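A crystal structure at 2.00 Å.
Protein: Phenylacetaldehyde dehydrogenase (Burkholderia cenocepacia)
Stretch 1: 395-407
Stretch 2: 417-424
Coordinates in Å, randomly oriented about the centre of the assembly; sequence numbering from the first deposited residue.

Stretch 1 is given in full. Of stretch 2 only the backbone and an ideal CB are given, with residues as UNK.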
ATOM      1  N   PHE A 395      28.605   5.963  24.102  1.00 14.30           N
ATOM      2  CA  PHE A 395      27.810   5.446  25.199  1.00 14.62           C
ATOM      3  C   PHE A 395      26.936   6.534  25.828  1.00 15.48           C
ATOM      4  O   PHE A 395      27.371   7.685  25.972  1.00 14.98           O
ATOM      5  CB  PHE A 395      28.745   4.875  26.267  1.00 14.96           C
ATOM      6  CG  PHE A 395      29.399   3.578  25.874  1.00 14.78           C
ATOM      7  CD1 PHE A 395      28.728   2.371  26.009  1.00 14.57           C
ATOM      8  CD2 PHE A 395      30.711   3.571  25.418  1.00 14.96           C
ATOM      9  CE1 PHE A 395      29.340   1.168  25.694  1.00 14.38           C
ATOM     10  CE2 PHE A 395      31.314   2.383  25.088  1.00 15.15           C
ATOM     11  CZ  PHE A 395      30.627   1.178  25.225  1.00 14.81           C
ATOM     12  N   VAL A 396      25.732   6.132  26.212  1.00 15.82           N
ATOM     13  CA  VAL A 396      24.781   6.958  26.915  1.00 17.23           C
ATOM     14  C   VAL A 396      24.110   6.139  28.011  1.00 17.48           C
ATOM     15  O   VAL A 396      23.855   4.942  27.837  1.00 17.46           O
ATOM     16  CB  VAL A 396      23.701   7.416  25.930  1.00 18.04           C
ATOM     17  CG1 VAL A 396      22.559   8.083  26.677  1.00 18.85           C
ATOM     18  CG2 VAL A 396      24.315   8.358  24.912  1.00 18.02           C
ATOM     19  N   GLU A 397      23.911   6.755  29.180  1.00 18.56           N
ATOM     20  CA  GLU A 397      23.255   6.080  30.319  1.00 18.34           C
ATOM     21  C   GLU A 397      21.784   5.797  30.082  1.00 16.80           C
ATOM     22  O   GLU A 397      21.086   6.640  29.515  1.00 16.31           O
ATOM     23  CB  GLU A 397      23.320   6.957  31.533  1.00 20.43           C
ATOM     24  CG  GLU A 397      24.720   7.181  32.031  1.00 21.86           C
ATOM     25  CD  GLU A 397      24.717   8.005  33.278  1.00 23.70           C
ATOM     26  OE1 GLU A 397      23.786   8.829  33.472  1.00 24.39           O
ATOM     27  OE2 GLU A 397      25.659   7.807  34.059  1.00 26.19           O
ATOM     28  N   PRO A 398      21.315   4.605  30.461  1.00 15.77           N
ATOM     29  CA  PRO A 398      19.894   4.361  30.487  1.00 15.64           C
ATOM     30  C   PRO A 398      19.270   5.442  31.337  1.00 16.03           C
ATOM     31  O   PRO A 398      19.702   5.664  32.459  1.00 16.99           O
ATOM     32  CB  PRO A 398      19.759   3.003  31.165  1.00 15.79           C
ATOM     33  CG  PRO A 398      21.059   2.342  30.940  1.00 15.74           C
ATOM     34  CD  PRO A 398      22.077   3.441  30.938  1.00 15.90           C
ATOM     35  N   THR A 399      18.252   6.094  30.795  1.00 15.70           N
ATOM     36  CA  THR A 399      17.704   7.288  31.367  1.00 16.14           C
ATOM     37  C   THR A 399      16.192   7.191  31.550  1.00 16.39           C
ATOM     38  O   THR A 399      15.459   6.776  30.633  1.00 15.95           O
ATOM     39  CB  THR A 399      18.071   8.475  30.463  1.00 15.93           C
ATOM     40  OG1 THR A 399      19.487   8.586  30.439  1.00 15.59           O
ATOM     41  CG2 THR A 399      17.516   9.750  30.986  1.00 16.57           C
ATOM     42  N   VAL A 400      15.724   7.528  32.751  1.00 16.78           N
ATOM     43  CA  VAL A 400      14.292   7.551  33.048  1.00 16.98           C
ATOM     44  C   VAL A 400      13.904   8.950  33.491  1.00 17.47           C
ATOM     45  O   VAL A 400      14.460   9.476  34.463  1.00 17.97           O
ATOM     46  CB  VAL A 400      13.938   6.577  34.179  1.00 17.68           C
ATOM     47  CG1 VAL A 400      12.439   6.629  34.509  1.00 17.66           C
ATOM     48  CG2 VAL A 400      14.327   5.159  33.769  1.00 17.14           C
ATOM     49  N   LEU A 401      12.988   9.562  32.749  1.00 17.10           N
ATOM     50  CA  LEU A 401      12.513  10.897  33.017  1.00 17.53           C
ATOM     51  C   LEU A 401      11.112  10.863  33.579  1.00 17.98           C
ATOM     52  O   LEU A 401      10.231  10.180  33.046  1.00 17.06           O
ATOM     53  CB  LEU A 401      12.532  11.735  31.740  1.00 17.25           C
ATOM     54  CG  LEU A 401      13.891  11.915  31.038  1.00 17.13           C
ATOM     55  CD1 LEU A 401      13.758  12.710  29.762  1.00 16.77           C
ATOM     56  CD2 LEU A 401      14.853  12.593  31.993  1.00 18.05           C
ATOM     57  N   VAL A 402      10.915  11.624  34.664  1.00 19.20           N
ATOM     58  CA  VAL A 402       9.609  11.816  35.284  1.00 19.72           C
ATOM     59  C   VAL A 402       9.278  13.308  35.364  1.00 20.35           C
ATOM     60  O   VAL A 402      10.087  14.146  35.013  1.00 19.96           O
ATOM     61  CB  VAL A 402       9.528  11.183  36.682  1.00 20.38           C
ATOM     62  CG1 VAL A 402       9.777   9.692  36.584  1.00 20.14           C
ATOM     63  CG2 VAL A 402      10.504  11.834  37.652  1.00 21.20           C
ATOM     64  N   ASP A 403       8.066  13.613  35.803  1.00 21.28           N
ATOM     65  CA  ASP A 403       7.547  14.979  35.837  1.00 22.35           C
ATOM     66  C   ASP A 403       7.446  15.510  34.435  1.00 21.70           C
ATOM     67  O   ASP A 403       7.592  16.711  34.186  1.00 21.68           O
ATOM     68  CB  ASP A 403       8.403  15.930  36.685  1.00 23.58           C
ATOM     69  CG  ASP A 403       8.490  15.522  38.156  1.00 24.72           C
ATOM     70  OD1 ASP A 403       7.606  14.816  38.646  1.00 25.49           O
ATOM     71  OD2 ASP A 403       9.455  15.952  38.805  1.00 25.52           O
ATOM     72  N   THR A 404       7.189  14.614  33.502  1.00 21.21           N
ATOM     73  CA  THR A 404       7.002  15.013  32.106  1.00 21.00           C
ATOM     74  C   THR A 404       5.539  15.297  31.830  1.00 22.02           C
ATOM     75  O   THR A 404       4.677  14.884  32.583  1.00 22.30           O
ATOM     76  CB  THR A 404       7.451  13.917  31.154  1.00 20.05           C
ATOM     77  OG1 THR A 404       6.812  12.685  31.519  1.00 19.18           O
ATOM     78  CG2 THR A 404       8.958  13.739  31.205  1.00 19.82           C
ATOM     79  N   THR A 405       5.261  16.024  30.757  1.00 23.15           N
ATOM     80  CA  THR A 405       3.880  16.275  30.309  1.00 23.37           C
ATOM     81  C   THR A 405       3.774  15.988  28.805  1.00 22.74           C
ATOM     82  O   THR A 405       4.791  15.960  28.095  1.00 21.55           O
ATOM     83  CB  THR A 405       3.481  17.746  30.502  1.00 24.27           C
ATOM     84  OG1 THR A 405       4.304  18.541  29.651  1.00 23.83           O
ATOM     85  CG2 THR A 405       3.651  18.190  31.946  1.00 25.55           C
ATOM     86  N   GLN A 406       2.547  15.849  28.314  1.00 22.32           N
ATOM     87  CA  GLN A 406       2.320  15.527  26.908  1.00 22.39           C
ATOM     88  C   GLN A 406       2.823  16.613  25.968  1.00 22.03           C
ATOM     89  O   GLN A 406       3.079  16.333  24.806  1.00 21.25           O
ATOM     90  CB  GLN A 406       0.830  15.237  26.633  1.00 22.79           C
ATOM     91  CG  GLN A 406       0.284  14.029  27.400  1.00 22.48           C
ATOM     92  CD  GLN A 406       0.902  12.713  26.946  1.00 21.83           C
ATOM     93  OE1 GLN A 406       1.626  12.053  27.704  1.00 22.26           O
ATOM     94  NE2 GLN A 406       0.635  12.336  25.686  1.00 21.42           N
ATOM     95  N   ALA A 407       2.992  17.830  26.461  1.00 22.25           N
ATOM     96  CA  ALA A 407       3.491  18.909  25.613  1.00 22.61           C
ATOM     97  C   ALA A 407       4.993  18.866  25.367  1.00 22.07           C
ATOM     98  O   ALA A 407       5.489  19.567  24.498  1.00 23.25           O
ATOM     99  CB  ALA A 407       3.120  20.263  26.239  1.00 23.89           C
ATOM    100  N   UNK A 417      16.671   6.076  21.490  1.00 13.99           N
ATOM    101  CA  UNK A 417      17.730   5.752  22.416  1.00 13.75           C
ATOM    102  C   UNK A 417      17.133   5.326  23.753  1.00 14.04           C
ATOM    103  O   UNK A 417      15.909   5.199  23.886  1.00 14.10           O
ATOM    104  CB  UNK A 417      18.674   6.942  22.594  1.00 13.75           C
ATOM    105  N   UNK A 418      17.995   5.085  24.760  1.00 14.11           N
ATOM    106  CA  UNK A 418      17.534   4.443  25.979  1.00 14.68           C
ATOM    107  C   UNK A 418      16.977   5.479  26.948  1.00 15.06           C
ATOM    108  O   UNK A 418      17.498   5.654  28.058  1.00 16.04           O
ATOM    109  CB  UNK A 418      18.670   3.655  26.633  1.00 14.68           C
ATOM    110  N   UNK A 419      15.884   6.104  26.538  1.00 14.51           N
ATOM    111  CA  UNK A 419      15.276   7.169  27.285  1.00 15.08           C
ATOM    112  C   UNK A 419      13.780   6.894  27.411  1.00 14.80           C
ATOM    113  O   UNK A 419      13.054   6.897  26.424  1.00 14.42           O
ATOM    114  CB  UNK A 419      15.540   8.521  26.619  1.00 15.08           C
ATOM    115  N   UNK A 420      13.344   6.751  28.653  1.00 15.05           N
ATOM    116  CA  UNK A 420      11.940   6.547  29.001  1.00 14.95           C
ATOM    117  C   UNK A 420      11.331   7.830  29.573  1.00 15.23           C
ATOM    118  O   UNK A 420      12.002   8.550  30.293  1.00 15.40           O
ATOM    119  CB  UNK A 420      11.801   5.401  30.005  1.00 14.95           C
ATOM    120  N   UNK A 421      10.075   8.106  29.217  1.00 14.94           N
ATOM    121  CA  UNK A 421       9.287   9.103  29.932  1.00 15.63           C
ATOM    122  C   UNK A 421       8.168   8.331  30.629  1.00 15.77           C
ATOM    123  O   UNK A 421       7.596   7.424  30.032  1.00 15.44           O
ATOM    124  CB  UNK A 421       8.742  10.185  28.998  1.00 15.63           C
ATOM    125  N   UNK A 422       7.893   8.663  31.897  1.00 16.47           N
ATOM    126  CA  UNK A 422       6.911   7.904  32.651  1.00 16.76           C
ATOM    127  C   UNK A 422       5.967   8.824  33.417  1.00 17.62           C
ATOM    128  O   UNK A 422       6.428   9.713  34.157  1.00 17.84           O
ATOM    129  CB  UNK A 422       7.611   6.945  33.616  1.00 16.76           C
ATOM    130  N   UNK A 423       4.671   8.553  33.287  1.00 17.79           N
ATOM    131  CA  UNK A 423       3.599   9.383  33.880  1.00 18.96           C
ATOM    132  C   UNK A 423       2.470   8.533  34.443  1.00 18.72           C
ATOM    133  O   UNK A 423       2.227   7.433  33.959  1.00 17.71           O
ATOM    134  CB  UNK A 423       3.036  10.351  32.837  1.00 18.96           C
ATOM    135  N   UNK A 424       1.747   9.062  35.444  1.00 19.82           N
ATOM    136  CA  UNK A 424       0.621   8.384  36.036  1.00 19.95           C
ATOM    137  C   UNK A 424      -0.686   8.613  35.294  1.00 20.06           C
ATOM    138  O   UNK A 424      -0.805   9.543  34.523  1.00 19.95           O
ATOM    139  CB  UNK A 424       0.468   8.829  37.492  1.00 19.95           C
TER

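The two stretches run parallel, and the backbone of 418–422 pairs with strand 399–402 through a ladder of hydrogen bonds, so each position can be judged by the side of that ladder on which its CB lies.

At position 417 no atom of stretch 1 lies within 5.5 Å of the ideal CB. Phi/psi of -158/-175 is an extended conformation open to many residues. The deposited residue is G417.

Position 418 points toward stretch 1, its ideal CB 4.1 Å from P398 CA. The O of 418 accepts from T399 N (2.9 Å), but the N of 418 donates nothing to stretch 1, and phi of -86 is compatible with a proline ring. A compact apolar group would suit V396 and P398. The residue is P418, whose CG lies 4.4 Å from V396 CG1.

Position 419 shares a sheet face with T399 and L401. Beta-branched or other apolar side chains fit its extended backbone and the leucine beside it. V419 places CG1 4.0 Å from L401 CD1, while its CA makes a CA-H...O contact with T399 O (3.4 Å).

Position 420 turns to the opposite face, that of V400. The N of 420 donates to T399 O (2.9 Å) and the O of 420 accepts from L401 N (2.8 Å). Valine, isoleucine or leucine would suit the apolar neighbour. L420 reaches V400 CG1 with CD2 at 4.3 Å.

Position 421 returns to the face of L401, its ideal CB 4.0 Å from T404 OG1. An apolar residue would pack on the leucine; a small polar one might address the hydroxyl. V421 takes the first course, CG1 lying 4.3 Å from L401 CB, and leaves the hydroxyl without a partner.

Position 422 points sideways, with its ideal CB 4.6 Å from V402 CG1 and 4.9 Å from V400 CG1. A small apolar group is comfortable beside these methyls, though larger ones are not excluded by stretch 1 alone. The residue is A422. Its N donates to L401 O (3.0 Å), and a water bridges the strands where the direct ladder ends, donating to A422 O (2.7 Å) and accepting from D403 N (2.8 Å).

Position 423 also starts sideways, near T404, with Q406 farther on, so a long flexible chain could bend back over them. M423 does so: CG is 3.2 Å from T404 OG1, and SD is 3.6 Å from Q406 OE1, contacts without hydrogen bonds.

Position 424 is out of reach, and phi of -86 admits proline among many others; it is P424.

Stretch 2, residues 417-424: GPVLVAMP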
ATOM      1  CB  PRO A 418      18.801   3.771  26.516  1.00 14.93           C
ATOM      2  CG  PRO A 418      19.904   4.679  26.085  1.00 14.73           C
ATOM      3  CD  PRO A 418      19.454   5.273  24.759  1.00 14.50           C
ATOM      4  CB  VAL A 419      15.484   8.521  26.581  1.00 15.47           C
ATOM      5  CG1 VAL A 419      14.908   9.654  27.398  1.00 15.97           C
ATOM      6  CG2 VAL A 419      16.971   8.765  26.292  1.00 16.09           C
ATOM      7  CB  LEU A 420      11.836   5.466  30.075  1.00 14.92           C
ATOM      8  CG  LEU A 420      10.430   5.047  30.537  1.00 15.01           C
ATOM      9  CD1 LEU A 420       9.615   4.465  29.413  1.00 14.29           C
ATOM     10  CD2 LEU A 420      10.520   4.036  31.661  1.00 15.32           C
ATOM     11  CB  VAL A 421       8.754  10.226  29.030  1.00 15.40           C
ATOM     12  CG1 VAL A 421       9.911  10.982  28.400  1.00 15.37           C
ATOM     13  CG2 VAL A 421       7.808   9.697  27.934  1.00 14.91           C
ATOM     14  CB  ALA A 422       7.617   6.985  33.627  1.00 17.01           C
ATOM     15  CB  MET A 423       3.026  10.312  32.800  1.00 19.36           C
ATOM     16  CG  MET A 423       3.986  11.427  32.358  1.00 20.11           C
ATOM     17  SD  MET A 423       3.743  11.950  30.631  1.00 20.20           S
ATOM     18  CE  MET A 423       4.545  10.609  29.788  1.00 19.81           C
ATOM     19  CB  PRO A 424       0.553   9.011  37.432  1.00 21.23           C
ATOM     20  CG  PRO A 424       1.010  10.429  37.213  1.00 21.55           C
ATOM     21  CD  PRO A 424       2.080  10.318  36.158  1.00 20.57           C
TER
HETATM   22  O   HOH W   1       5.966  11.768  35.786  1.00 20.93           O
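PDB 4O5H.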